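Local coordinates for protein angel homolog 2 (Homo sapiens, PDB 6RW0) that acts as a 2',3'-cyclic phosphatase of the CCR4 family of deadenylases and probably binds the 3'-untranslated regions of mRNA, at residues 336-341 with 363-368; 395-400 with 419-424; 202-207 with 273-278. All blocks are in the same frame, centred on the assembly; numbering follows the deposited sequence.

Read from the N terminus, the three contacts close in series, with no loop nesting in or crossing another. Contact 3 comes first: it closes a long loop of 65 intervening residues, holding the start of helix 203-220 against the loop segment 273-278 at the periphery of the domain. Contact 1 then closes a short excursion, bringing strand 336-338 back to the edge of strand 359-369 in one of the two large sheets. Contact 2 closes another short loop, through helix 400-405, in the other sheet, where the end of strand 390-395 meets strand 421-428. Contacts 1 and 2 touch: Tyr340 OH probably bonds with both Leu395 O and Leu422 N, joining the two sheets of the sandwich. Contact 3 lies apart.

Contact 1 (336-341 with 363-368); sequences LSSVYS and VDYIFY
One face of the Tyr368 ring is covered by Ser337 CB, a CH-pi contact 4.0 Å from the ring centroid, while Val339 N and water 2 lie at its edge, in plane. Val339 CG2 approaches the same ring obliquely at CD2. The neighbouring Phe367 ring turns its edge to Ser337 O, and Ser338 CB lies 4.1 Å from its CE1. An alanine in place of Tyr368 would probably leave Ser337 CB without its aromatic cover and water 2 held from Ser338 O but no longer from the phenol. Strands 336-338 and 364-368 are antiparallel neighbours in one sheet of the DNase I-like sandwich: Ser337 and Tyr368 form a hydrogen-bonded pair, Ser337 N to Tyr368 O and Tyr368 N to Ser337 O each 2.9 Å, and Ser338 and Phe367 the adjoining non-hydrogen-bonded pair. Val339 N continues the pairing to Ile366 O at 2.9 Å, and the two branched side chains run side by side, CG2 to CG2 3.7 Å. Small and polar, Ser338 suits the strand end: its OG, anti to the backbone N (chi1 171°), donates to a lone pair of Tyr340 O at 2.8 Å and accepts from water 1, which in turn accepts from Ile366 N.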
ATOM      1  N   LEU A 336     -14.086   1.951  -4.889  1.00 18.29           N
ATOM      2  CA  LEU A 336     -13.057   2.313  -3.929  1.00 16.93           C
ATOM      3  C   LEU A 336     -12.833   3.816  -3.884  1.00 18.92           C
ATOM      4  O   LEU A 336     -12.749   4.477  -4.924  1.00 23.47           O
ATOM      5  CB  LEU A 336     -11.728   1.666  -4.302  1.00 18.50           C
ATOM      6  CG  LEU A 336     -11.775   0.147  -4.356  1.00 18.63           C
ATOM      7  CD1 LEU A 336     -10.479  -0.424  -4.925  1.00 19.83           C
ATOM      8  CD2 LEU A 336     -12.036  -0.418  -2.969  1.00 21.25           C
ATOM      9  N   SER A 337     -12.716   4.336  -2.669  1.00 17.41           N
ATOM     10  CA  SER A 337     -12.328   5.709  -2.413  1.00 17.90           C
ATOM     11  C   SER A 337     -10.961   5.709  -1.751  1.00 16.70           C
ATOM     12  O   SER A 337     -10.519   4.705  -1.196  1.00 17.35           O
ATOM     13  CB  SER A 337     -13.331   6.379  -1.474  1.00 20.07           C
ATOM     14  OG  SER A 337     -14.578   6.576  -2.118  1.00 23.34           O
ATOM     15  N   SER A 338     -10.297   6.856  -1.813  1.00 17.53           N
ATOM     16  CA  SER A 338      -9.021   7.059  -1.147  1.00 16.18           C
ATOM     17  C   SER A 338      -9.263   7.820   0.147  1.00 15.80           C
ATOM     18  O   SER A 338     -10.013   8.801   0.169  1.00 17.83           O
ATOM     19  CB  SER A 338      -8.073   7.860  -2.038  1.00 17.52           C
ATOM     20  OG  SER A 338      -6.904   8.252  -1.333  1.00 16.88           O
ATOM     21  N   VAL A 339      -8.611   7.388   1.224  1.00 16.54           N
ATOM     22  CA  VAL A 339      -8.730   8.104   2.492  1.00 17.40           C
ATOM     23  C   VAL A 339      -8.293   9.556   2.334  1.00 16.70           C
ATOM     24  O   VAL A 339      -8.962  10.479   2.811  1.00 18.11           O
ATOM     25  CB  VAL A 339      -7.938   7.394   3.605  1.00 16.52           C
ATOM     26  CG1 VAL A 339      -7.747   8.324   4.819  1.00 17.17           C
ATOM     27  CG2 VAL A 339      -8.656   6.119   4.005  1.00 17.69           C
ATOM     28  N   TYR A 340      -7.153   9.773   1.687  1.00 16.14           N
ATOM     29  CA  TYR A 340      -6.580  11.096   1.521  1.00 15.46           C
ATOM     30  C   TYR A 340      -6.949  11.704   0.178  1.00 16.51           C
ATOM     31  O   TYR A 340      -7.171  10.999  -0.810  1.00 17.60           O
ATOM     32  CB  TYR A 340      -5.071  11.003   1.676  1.00 16.18           C
ATOM     33  CG  TYR A 340      -4.659  10.626   3.079  1.00 14.90           C
ATOM     34  CD1 TYR A 340      -4.541  11.588   4.057  1.00 15.54           C
ATOM     35  CD2 TYR A 340      -4.419   9.311   3.432  1.00 16.10           C
ATOM     36  CE1 TYR A 340      -4.157  11.260   5.347  1.00 16.04           C
ATOM     37  CE2 TYR A 340      -4.055   8.970   4.723  1.00 15.66           C
ATOM     38  CZ  TYR A 340      -3.922   9.946   5.676  1.00 15.25           C
ATOM     39  OH  TYR A 340      -3.536   9.587   6.950  1.00 17.18           O
ATOM     40  N   SER A 341      -7.052  13.037   0.167  1.00 18.16           N
ATOM     41  CA  SER A 341      -7.427  13.785  -1.025  1.00 18.19           C
ATOM     42  C   SER A 341      -6.234  14.333  -1.802  1.00 17.62           C
ATOM     43  O   SER A 341      -6.423  14.838  -2.915  1.00 20.10           O
ATOM     44  CB  SER A 341      -8.375  14.928  -0.648  1.00 25.13           C
ATOM     45  OG  SER A 341      -7.685  15.894   0.113  1.00 34.72           O
ATOM     46  N   VAL A 363       3.046   8.117  -2.675  1.00 14.85           N
ATOM     47  CA  VAL A 363       2.995   6.794  -3.290  1.00 14.46           C
ATOM     48  C   VAL A 363       2.258   5.791  -2.410  1.00 14.58           C
ATOM     49  O   VAL A 363       2.052   4.647  -2.823  1.00 15.03           O
ATOM     50  CB  VAL A 363       4.397   6.247  -3.638  1.00 15.80           C
ATOM     51  CG1 VAL A 363       4.997   7.065  -4.751  1.00 17.86           C
ATOM     52  CG2 VAL A 363       5.290   6.194  -2.396  1.00 18.66           C
ATOM     53  N   ASP A 364       1.902   6.187  -1.193  1.00 14.32           N
ATOM     54  CA  ASP A 364       1.216   5.317  -0.242  1.00 14.79           C
ATOM     55  C   ASP A 364      -0.249   5.712  -0.150  1.00 13.19           C
ATOM     56  O   ASP A 364      -0.579   6.899  -0.205  1.00 14.53           O
ATOM     57  CB  ASP A 364       1.835   5.452   1.148  1.00 15.12           C
ATOM     58  CG  ASP A 364       3.310   5.135   1.160  1.00 17.51           C
ATOM     59  OD1 ASP A 364       3.654   3.935   1.138  1.00 19.53           O
ATOM     60  OD2 ASP A 364       4.140   6.079   1.157  1.00 17.13           O
ATOM     61  N   TYR A 365      -1.123   4.710   0.001  1.00 13.88           N
ATOM     62  CA  TYR A 365      -2.562   4.931   0.009  1.00 12.47           C
ATOM     63  C   TYR A 365      -3.260   3.999   0.985  1.00 14.07           C
ATOM     64  O   TYR A 365      -2.801   2.888   1.261  1.00 14.50           O
ATOM     65  CB  TYR A 365      -3.162   4.655  -1.387  1.00 14.15           C
ATOM     66  CG  TYR A 365      -2.539   5.499  -2.465  1.00 13.88           C
ATOM     67  CD1 TYR A 365      -3.048   6.747  -2.754  1.00 14.01           C
ATOM     68  CD2 TYR A 365      -1.414   5.075  -3.163  1.00 13.44           C
ATOM     69  CE1 TYR A 365      -2.479   7.554  -3.717  1.00 14.09           C
ATOM     70  CE2 TYR A 365      -0.834   5.881  -4.129  1.00 14.82           C
ATOM     71  CZ  TYR A 365      -1.364   7.120  -4.391  1.00 15.03           C
ATOM     72  OH  TYR A 365      -0.783   7.915  -5.337  1.00 16.70           O
ATOM     73  N   ILE A 366      -4.422   4.450   1.463  1.00 14.16           N
ATOM     74  CA  ILE A 366      -5.443   3.572   2.025  1.00 15.05           C
ATOM     75  C   ILE A 366      -6.682   3.760   1.159  1.00 14.46           C
ATOM     76  O   ILE A 366      -7.274   4.849   1.141  1.00 15.89           O
ATOM     77  CB  ILE A 366      -5.753   3.872   3.497  1.00 15.01           C
ATOM     78  CG1 ILE A 366      -4.518   3.702   4.388  1.00 16.04           C
ATOM     79  CG2 ILE A 366      -6.851   2.915   3.974  1.00 16.17           C
ATOM     80  CD1 ILE A 366      -4.687   4.175   5.834  1.00 17.15           C
ATOM     81  N   PHE A 367      -7.064   2.720   0.426  1.00 14.84           N
ATOM     82  CA  PHE A 367      -8.292   2.697  -0.351  1.00 14.87           C
ATOM     83  C   PHE A 367      -9.324   1.874   0.409  1.00 15.25           C
ATOM     84  O   PHE A 367      -8.976   0.951   1.150  1.00 16.18           O
ATOM     85  CB  PHE A 367      -8.044   2.056  -1.710  1.00 15.82           C
ATOM     86  CG  PHE A 367      -7.103   2.822  -2.597  1.00 15.14           C
ATOM     87  CD1 PHE A 367      -7.519   3.974  -3.233  1.00 16.54           C
ATOM     88  CD2 PHE A 367      -5.816   2.349  -2.847  1.00 15.17           C
ATOM     89  CE1 PHE A 367      -6.663   4.657  -4.087  1.00 16.58           C
ATOM     90  CE2 PHE A 367      -4.963   3.021  -3.710  1.00 15.77           C
ATOM     91  CZ  PHE A 367      -5.381   4.183  -4.309  1.00 16.04           C
ATOM     92  N   TYR A 368     -10.598   2.228   0.249  1.00 15.12           N
ATOM     93  CA  TYR A 368     -11.647   1.521   0.973  1.00 15.87           C
ATOM     94  C   TYR A 368     -12.940   1.496   0.167  1.00 15.67           C
ATOM     95  O   TYR A 368     -13.207   2.388  -0.639  1.00 16.30           O
ATOM     96  CB  TYR A 368     -11.894   2.157   2.350  1.00 17.36           C
ATOM     97  CG  TYR A 368     -12.441   3.575   2.305  1.00 18.14           C
ATOM     98  CD1 TYR A 368     -13.789   3.828   2.515  1.00 18.07           C
ATOM     99  CD2 TYR A 368     -11.605   4.663   2.058  1.00 17.89           C
ATOM    100  CE1 TYR A 368     -14.297   5.122   2.478  1.00 18.79           C
ATOM    101  CE2 TYR A 368     -12.104   5.955   2.016  1.00 18.88           C
ATOM    102  CZ  TYR A 368     -13.450   6.180   2.223  1.00 19.66           C
ATOM    103  OH  TYR A 368     -13.965   7.459   2.183  1.00 23.87           O
TER
HETATM  104  O   HOH W   1      -5.061   7.388   0.584  1.00 15.39           O
HETATM  105  O   HOH W   2     -12.606   9.467   1.126  1.00 32.59           O

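Contact 2 (395-400 with 419-424); sequences LSLLTE and LPLLAK
Leu395 N donates to Leu422 O across 3.0 Å, the one hydrogen bond between the two segments. It marks the last residue of strand 390-395, and the two side chains beside it meet at their bases, CB to CB 3.9 Å. Past this point the backbones part, and leucine side chains, long enough to reach across, take over from hydrogen bonding. Leu419 CD1 is the shared target. Leu397 CD2 reaches it at 4.0 Å, the two side chains sliding past each other in opposite directions, whereas Leu398 brings its CD1 to within 4.1 Å by crossing Leu419 at about a right angle. Its CG, anti to the carbonyl carbon (chi1 -59°), starts the side chain on that course. Leu397 CD2 also makes a looser contact with Leu421 CD1, 4.4 Å away. Branched, purely apolar ends suit a buried seam of this kind, since they need no polar partner. The backbone does need partners where strand pairing stops, and Arg18 supplies several by bonding to Leu395 O, Ser396 O and Pro420 O. Just beyond, Thr399 takes the N-cap position of helix 400-405. Strand 421-428 lies between strands 390-395 and 49-58, with Leu395 and Leu422 packed on Phe96 of helix 82-96, while Leu421 reaches Asp364 and Ile366 of strand 359-369 in the other sheet.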
ATOM      1  N   LEU A 395      -5.499  10.906   9.692  1.00 18.40           N
ATOM      2  CA  LEU A 395      -4.376  11.635  10.284  1.00 17.86           C
ATOM      3  C   LEU A 395      -3.705  12.442   9.182  1.00 16.27           C
ATOM      4  O   LEU A 395      -3.098  11.874   8.270  1.00 17.30           O
ATOM      5  CB  LEU A 395      -3.373  10.674  10.912  1.00 19.24           C
ATOM      6  CG  LEU A 395      -2.215  11.351  11.656  1.00 20.30           C
ATOM      7  CD1 LEU A 395      -2.771  12.023  12.893  1.00 23.88           C
ATOM      8  CD2 LEU A 395      -1.124  10.369  12.003  1.00 22.14           C
ATOM      9  N   SER A 396      -3.773  13.764   9.280  1.00 17.64           N
ATOM     10  CA  SER A 396      -3.368  14.598   8.154  1.00 17.57           C
ATOM     11  C   SER A 396      -1.894  14.398   7.803  1.00 17.86           C
ATOM     12  O   SER A 396      -1.049  14.125   8.663  1.00 18.62           O
ATOM     13  CB  SER A 396      -3.668  16.064   8.451  1.00 20.24           C
ATOM     14  OG  SER A 396      -2.914  16.542   9.545  1.00 21.20           O
ATOM     15  N   LEU A 397      -1.573  14.556   6.520  1.00 17.60           N
ATOM     16  CA  LEU A 397      -0.226  14.358   5.945  1.00 16.58           C
ATOM     17  C   LEU A 397       0.503  15.712   5.944  1.00 19.06           C
ATOM     18  O   LEU A 397       0.029  16.638   6.562  1.00 18.95           O
ATOM     19  CB  LEU A 397      -0.432  13.714   4.561  1.00 16.72           C
ATOM     20  CG  LEU A 397      -0.623  12.204   4.586  1.00 16.50           C
ATOM     21  CD1 LEU A 397      -1.044  11.722   3.212  1.00 17.43           C
ATOM     22  CD2 LEU A 397       0.639  11.498   5.028  1.00 19.64           C
ATOM     23  N   LEU A 398       1.674  15.772   5.350  1.00 18.74           N
ATOM     24  CA  LEU A 398       2.523  16.968   5.319  1.00 16.50           C
ATOM     25  C   LEU A 398       2.937  17.266   3.888  1.00 16.51           C
ATOM     26  O   LEU A 398       2.707  16.473   3.020  1.00 17.89           O
ATOM     27  CB  LEU A 398       3.752  16.696   6.184  1.00 18.18           C
ATOM     28  CG  LEU A 398       3.477  16.358   7.640  1.00 18.71           C
ATOM     29  CD1 LEU A 398       4.760  15.964   8.323  1.00 20.12           C
ATOM     30  CD2 LEU A 398       2.830  17.525   8.357  1.00 19.33           C
ATOM     31  N   THR A 399       3.469  18.449   3.681  1.00 17.85           N
ATOM     32  CA  THR A 399       4.008  18.868   2.380  1.00 18.38           C
ATOM     33  C   THR A 399       5.497  18.536   2.302  1.00 17.67           C
ATOM     34  O   THR A 399       6.110  18.243   3.303  1.00 16.97           O
ATOM     35  CB  THR A 399       3.794  20.363   2.133  1.00 18.68           C
ATOM     36  OG1 THR A 399       4.650  21.041   3.039  1.00 21.49           O
ATOM     37  CG2 THR A 399       2.363  20.803   2.317  1.00 22.07           C
ATOM     38  N   GLU A 400       6.048  18.622   1.097  1.00 17.93           N
ATOM     39  CA  GLU A 400       7.480  18.424   0.830  1.00 18.64           C
ATOM     40  C   GLU A 400       8.251  19.482   1.629  1.00 18.69           C
ATOM     41  O   GLU A 400       9.232  19.150   2.224  1.00 19.54           O
ATOM     42  CB  GLU A 400       7.734  18.568  -0.671  1.00 19.40           C
ATOM     43  CG  GLU A 400       9.198  18.532  -1.047  1.00 20.18           C
ATOM     44  CD  GLU A 400       9.445  18.599  -2.542  1.00 24.82           C
ATOM     45  OE1 GLU A 400       8.478  18.709  -3.268  1.00 27.29           O
ATOM     46  OE2 GLU A 400      10.597  18.557  -2.929  1.00 29.63           O
ATOM     47  N   LEU A 419       5.910   8.433   5.627  1.00 14.01           N
ATOM     48  CA  LEU A 419       5.051   8.718   6.760  1.00 15.18           C
ATOM     49  C   LEU A 419       3.976   7.648   6.897  1.00 15.34           C
ATOM     50  O   LEU A 419       3.506   7.103   5.892  1.00 15.69           O
ATOM     51  CB  LEU A 419       4.326  10.044   6.538  1.00 16.45           C
ATOM     52  CG  LEU A 419       5.207  11.284   6.468  1.00 16.36           C
ATOM     53  CD1 LEU A 419       4.369  12.508   6.092  1.00 21.09           C
ATOM     54  CD2 LEU A 419       5.904  11.523   7.777  1.00 18.49           C
ATOM     55  N   PRO A 420       3.547   7.331   8.121  1.00 14.80           N
ATOM     56  CA  PRO A 420       2.413   6.411   8.278  1.00 14.93           C
ATOM     57  C   PRO A 420       1.096   7.093   7.941  1.00 15.58           C
ATOM     58  O   PRO A 420       0.877   8.258   8.281  1.00 17.95           O
ATOM     59  CB  PRO A 420       2.472   6.016   9.758  1.00 15.52           C
ATOM     60  CG  PRO A 420       3.136   7.187  10.424  1.00 15.80           C
ATOM     61  CD  PRO A 420       4.124   7.735   9.421  1.00 14.49           C
ATOM     62  N   LEU A 421       0.216   6.353   7.279  1.00 14.64           N
ATOM     63  CA  LEU A 421      -1.147   6.777   6.985  1.00 13.47           C
ATOM     64  C   LEU A 421      -2.056   6.131   8.016  1.00 14.47           C
ATOM     65  O   LEU A 421      -1.808   4.998   8.444  1.00 16.02           O
ATOM     66  CB  LEU A 421      -1.539   6.309   5.584  1.00 15.20           C
ATOM     67  CG  LEU A 421      -1.013   7.141   4.408  1.00 16.61           C
ATOM     68  CD1 LEU A 421       0.500   7.166   4.311  1.00 19.52           C
ATOM     69  CD2 LEU A 421      -1.615   6.636   3.082  1.00 17.65           C
ATOM     70  N   LEU A 422      -3.101   6.842   8.433  1.00 15.91           N
ATOM     71  CA  LEU A 422      -3.973   6.318   9.475  1.00 16.91           C
ATOM     72  C   LEU A 422      -5.385   6.810   9.241  1.00 15.42           C
ATOM     73  O   LEU A 422      -5.600   8.004   9.006  1.00 16.56           O
ATOM     74  CB  LEU A 422      -3.465   6.753  10.852  1.00 18.31           C
ATOM     75  CG  LEU A 422      -4.216   6.263  12.089  1.00 23.98           C
ATOM     76  CD1 LEU A 422      -4.141   4.755  12.289  1.00 25.95           C
ATOM     77  CD2 LEU A 422      -3.662   6.997  13.330  1.00 25.70           C
ATOM     78  N   ALA A 423      -6.344   5.889   9.329  1.00 16.03           N
ATOM     79  CA  ALA A 423      -7.746   6.197   9.122  1.00 15.88           C
ATOM     80  C   ALA A 423      -8.580   5.500  10.180  1.00 16.87           C
ATOM     81  O   ALA A 423      -8.237   4.405  10.639  1.00 17.44           O
ATOM     82  CB  ALA A 423      -8.211   5.698   7.755  1.00 18.44           C
ATOM     83  N   LYS A 424      -9.710   6.114  10.521  1.00 17.13           N
ATOM     84  CA  LYS A 424     -10.727   5.463  11.336  1.00 19.69           C
ATOM     85  C   LYS A 424     -11.985   5.281  10.500  1.00 17.47           C
ATOM     86  O   LYS A 424     -12.482   6.248   9.906  1.00 19.73           O
ATOM     87  CB  LYS A 424     -11.066   6.244  12.600  1.00 26.58           C
ATOM     88  CG  LYS A 424     -12.021   5.454  13.494  1.00 35.18           C
ATOM     89  CD  LYS A 424     -12.009   5.920  14.943  1.00 41.82           C
ATOM     90  CE  LYS A 424     -13.421   5.941  15.506  1.00 47.92           C
ATOM     91  NZ  LYS A 424     -13.445   5.965  16.989  1.00 52.52           N
TER

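Contact 3 (202-207 with 273-278); sequences RGDIKL and GQRILS
A salt-bridge network at the N-terminal end of helix 203-220 joins Asp204, in the first turn, to Arg275 of the long loop between strands 253-255 and 329-331. Arg275 NH2 donates to Asp204 OD2 at 3.0 Å, with the oxygen near the guanidinium plane but the nitrogen well above the carboxylate plane (52° out of it). The two flat groups are steeply turned against each other, their planes 70° apart. Arg202, the N-cap residue, grips the same carboxylate side-on: its NE meets the syn lone pair of Asp204 OD1 at 3.0 Å, and its NH2 bonds to OD2 at 2.9 Å. The bends in the Arg202 chain at chi2 and chi3 fold it back over the start of the helix, where Ile205 CD1 lies over the centre of its guanidinium. Water 3 adds a further donor to Asp204 OD2 at 2.7 Å and accepts from Arg275 NH1. Leu277 supplies the apolar part of the contact. Its CD2 packs 3.6 Å from Asp204 CA, and its CD1 meets Leu207 CD1 at 4.0 Å, the two leucines crossing at about a right angle. Leu207 in turn rests on Leu245 of helix 244-251. Asp204 suits the beginning of a helix, where an acid probably interacts well with the helix dipole. Its OD2 receives the two arginines from opposite faces of the carboxylate; although Arg202 NH2 and Arg275 NH2 lie only 3.8 Å apart, the carboxylate between them probably offsets their repulsion, and the two arginines are likely to keep Asp204 ionised.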
ATOM      1  N   ARG A 202       8.668   0.418 -15.847  1.00 12.88           N
ATOM      2  CA  ARG A 202       7.869  -0.816 -16.028  1.00 14.04           C
ATOM      3  C   ARG A 202       6.434  -0.739 -15.503  1.00 13.10           C
ATOM      4  O   ARG A 202       6.065  -1.555 -14.700  1.00 14.02           O
ATOM      5  CB  ARG A 202       8.633  -1.995 -15.426  1.00 14.49           C
ATOM      6  CG  ARG A 202      10.010  -2.193 -16.047  1.00 14.44           C
ATOM      7  CD  ARG A 202       9.987  -2.289 -17.566  1.00 14.66           C
ATOM      8  NE  ARG A 202       9.130  -3.347 -18.064  1.00 15.16           N
ATOM      9  CZ  ARG A 202       9.467  -4.617 -18.138  1.00 15.88           C
ATOM     10  NH1 ARG A 202      10.683  -4.986 -17.795  1.00 16.47           N
ATOM     11  NH2 ARG A 202       8.592  -5.508 -18.544  1.00 16.44           N
ATOM     12  N   GLY A 203       5.620   0.093 -16.135  1.00 14.13           N
ATOM     13  CA  GLY A 203       4.190   0.250 -15.836  1.00 13.26           C
ATOM     14  C   GLY A 203       3.411  -0.988 -16.233  1.00 14.22           C
ATOM     15  O   GLY A 203       2.345  -1.182 -15.708  1.00 14.90           O
ATOM     16  N   ASP A 204       3.901  -1.715 -17.230  1.00 13.93           N
ATOM     17  CA  ASP A 204       3.299  -2.994 -17.653  1.00 13.49           C
ATOM     18  C   ASP A 204       3.366  -3.974 -16.477  1.00 13.31           C
ATOM     19  O   ASP A 204       2.378  -4.577 -16.172  1.00 13.21           O
ATOM     20  CB  ASP A 204       4.015  -3.542 -18.889  1.00 13.66           C
ATOM     21  CG  ASP A 204       5.525  -3.666 -18.805  1.00 14.81           C
ATOM     22  OD1 ASP A 204       6.141  -2.928 -18.071  1.00 14.04           O
ATOM     23  OD2 ASP A 204       6.036  -4.506 -19.488  1.00 16.53           O
ATOM     24  N   ILE A 205       4.499  -4.084 -15.812  1.00 13.42           N
ATOM     25  CA  ILE A 205       4.593  -4.947 -14.639  1.00 13.86           C
ATOM     26  C   ILE A 205       3.722  -4.414 -13.511  1.00 13.52           C
ATOM     27  O   ILE A 205       2.990  -5.174 -12.869  1.00 13.59           O
ATOM     28  CB  ILE A 205       6.055  -5.160 -14.204  1.00 13.10           C
ATOM     29  CG1 ILE A 205       6.855  -5.792 -15.332  1.00 14.32           C
ATOM     30  CG2 ILE A 205       6.061  -6.030 -12.947  1.00 14.66           C
ATOM     31  CD1 ILE A 205       8.306  -5.936 -14.998  1.00 15.03           C
ATOM     32  N   LYS A 206       3.767  -3.102 -13.257  1.00 12.94           N
ATOM     33  CA  LYS A 206       2.976  -2.531 -12.170  1.00 13.11           C
ATOM     34  C   LYS A 206       1.490  -2.835 -12.325  1.00 12.44           C
ATOM     35  O   LYS A 206       0.823  -3.211 -11.353  1.00 13.49           O
ATOM     36  CB  LYS A 206       3.150  -1.019 -12.110  1.00 15.87           C
ATOM     37  CG  LYS A 206       4.340  -0.504 -11.383  1.00 21.93           C
ATOM     38  CD  LYS A 206       3.999   0.932 -10.967  1.00 21.24           C
ATOM     39  CE  LYS A 206       4.943   1.446  -9.912  1.00 24.65           C
ATOM     40  NZ  LYS A 206       6.279   1.735 -10.426  1.00 21.03           N
ATOM     41  N   LEU A 207       0.928  -2.580 -13.519  1.00 13.59           N
ATOM     42  CA  LEU A 207      -0.502  -2.815 -13.725  1.00 13.19           C
ATOM     43  C   LEU A 207      -0.841  -4.291 -13.595  1.00 12.82           C
ATOM     44  O   LEU A 207      -1.917  -4.640 -13.092  1.00 14.72           O
ATOM     45  CB  LEU A 207      -0.954  -2.301 -15.093  1.00 14.52           C
ATOM     46  CG  LEU A 207      -1.169  -0.792 -15.126  1.00 15.71           C
ATOM     47  CD1 LEU A 207      -1.336  -0.331 -16.558  1.00 17.55           C
ATOM     48  CD2 LEU A 207      -2.357  -0.371 -14.286  1.00 18.23           C
ATOM     49  N   GLY A 273      11.308   7.364 -25.719  1.00 16.39           N
ATOM     50  CA  GLY A 273      11.813   6.053 -26.178  1.00 15.78           C
ATOM     51  C   GLY A 273      11.131   4.858 -25.542  1.00 15.09           C
ATOM     52  O   GLY A 273      11.665   3.791 -25.629  1.00 14.39           O
ATOM     53  N   GLN A 274       9.941   5.024 -24.991  1.00 16.02           N
ATOM     54  CA  GLN A 274       9.292   3.928 -24.253  1.00 15.14           C
ATOM     55  C   GLN A 274       8.287   3.186 -25.116  1.00 13.83           C
ATOM     56  O   GLN A 274       7.600   3.798 -25.887  1.00 15.69           O
ATOM     57  CB  GLN A 274       8.607   4.460 -23.003  1.00 16.77           C
ATOM     58  CG  GLN A 274       9.590   4.952 -21.961  1.00 17.65           C
ATOM     59  CD  GLN A 274       8.871   5.547 -20.781  1.00 20.27           C
ATOM     60  OE1 GLN A 274       7.669   5.682 -20.780  1.00 19.16           O
ATOM     61  NE2 GLN A 274       9.629   5.921 -19.777  1.00 24.81           N
ATOM     62  N   ARG A 275       8.232   1.882 -24.918  1.00 14.66           N
ATOM     63  CA  ARG A 275       7.260   0.986 -25.552  1.00 14.74           C
ATOM     64  C   ARG A 275       5.863   1.333 -25.028  1.00 16.44           C
ATOM     65  O   ARG A 275       5.743   1.736 -23.904  1.00 16.20           O
ATOM     66  CB  ARG A 275       7.693  -0.429 -25.173  1.00 18.31           C
ATOM     67  CG  ARG A 275       6.749  -1.534 -25.594  1.00 20.54           C
ATOM     68  CD  ARG A 275       7.391  -2.890 -25.373  1.00 20.05           C
ATOM     69  NE  ARG A 275       7.861  -3.087 -24.010  1.00 17.57           N
ATOM     70  CZ  ARG A 275       7.143  -3.626 -23.044  1.00 17.22           C
ATOM     71  NH1 ARG A 275       5.882  -3.919 -23.265  1.00 19.54           N
ATOM     72  NH2 ARG A 275       7.682  -3.876 -21.871  1.00 18.44           N
ATOM     73  N   ILE A 276       4.856   1.208 -25.876  1.00 16.78           N
ATOM     74  CA  ILE A 276       3.444   1.381 -25.540  1.00 17.84           C
ATOM     75  C   ILE A 276       2.905   0.059 -25.007  1.00 18.05           C
ATOM     76  O   ILE A 276       3.287  -1.010 -25.489  1.00 22.50           O
ATOM     77  CB  ILE A 276       2.664   1.823 -26.796  1.00 22.06           C
ATOM     78  CG1 ILE A 276       3.325   3.039 -27.455  1.00 24.52           C
ATOM     79  CG2 ILE A 276       1.209   2.061 -26.447  1.00 25.15           C
ATOM     80  CD1 ILE A 276       3.581   4.200 -26.560  1.00 26.14           C
ATOM     81  N   LEU A 277       2.002   0.122 -24.019  1.00 18.74           N
ATOM     82  CA  LEU A 277       1.427  -1.084 -23.422  1.00 19.72           C
ATOM     83  C   LEU A 277       0.845  -2.026 -24.471  1.00 24.45           C
ATOM     84  O   LEU A 277       0.166  -1.592 -25.398  1.00 23.06           O
ATOM     85  CB  LEU A 277       0.288  -0.692 -22.470  1.00 18.39           C
ATOM     86  CG  LEU A 277       0.835  -0.231 -21.126  1.00 16.53           C
ATOM     87  CD1 LEU A 277      -0.268   0.463 -20.359  1.00 17.62           C
ATOM     88  CD2 LEU A 277       1.405  -1.364 -20.276  1.00 19.77           C
ATOM     89  N   SER A 278       1.058  -3.332 -24.288  1.00 24.55           N
ATOM     90  CA  SER A 278       0.419  -4.306 -25.172  1.00 23.22           C
ATOM     91  C   SER A 278      -1.087  -4.390 -24.892  1.00 22.09           C
ATOM     92  O   SER A 278      -1.563  -4.034 -23.815  1.00 21.86           O
ATOM     93  CB  SER A 278       1.061  -5.687 -25.017  1.00 27.12           C
ATOM     94  OG  SER A 278       2.390  -5.676 -25.517  1.00 28.06           O
TER
HETATM   95  O   HOH W   3       4.711  -5.779 -21.487  1.00 19.76           O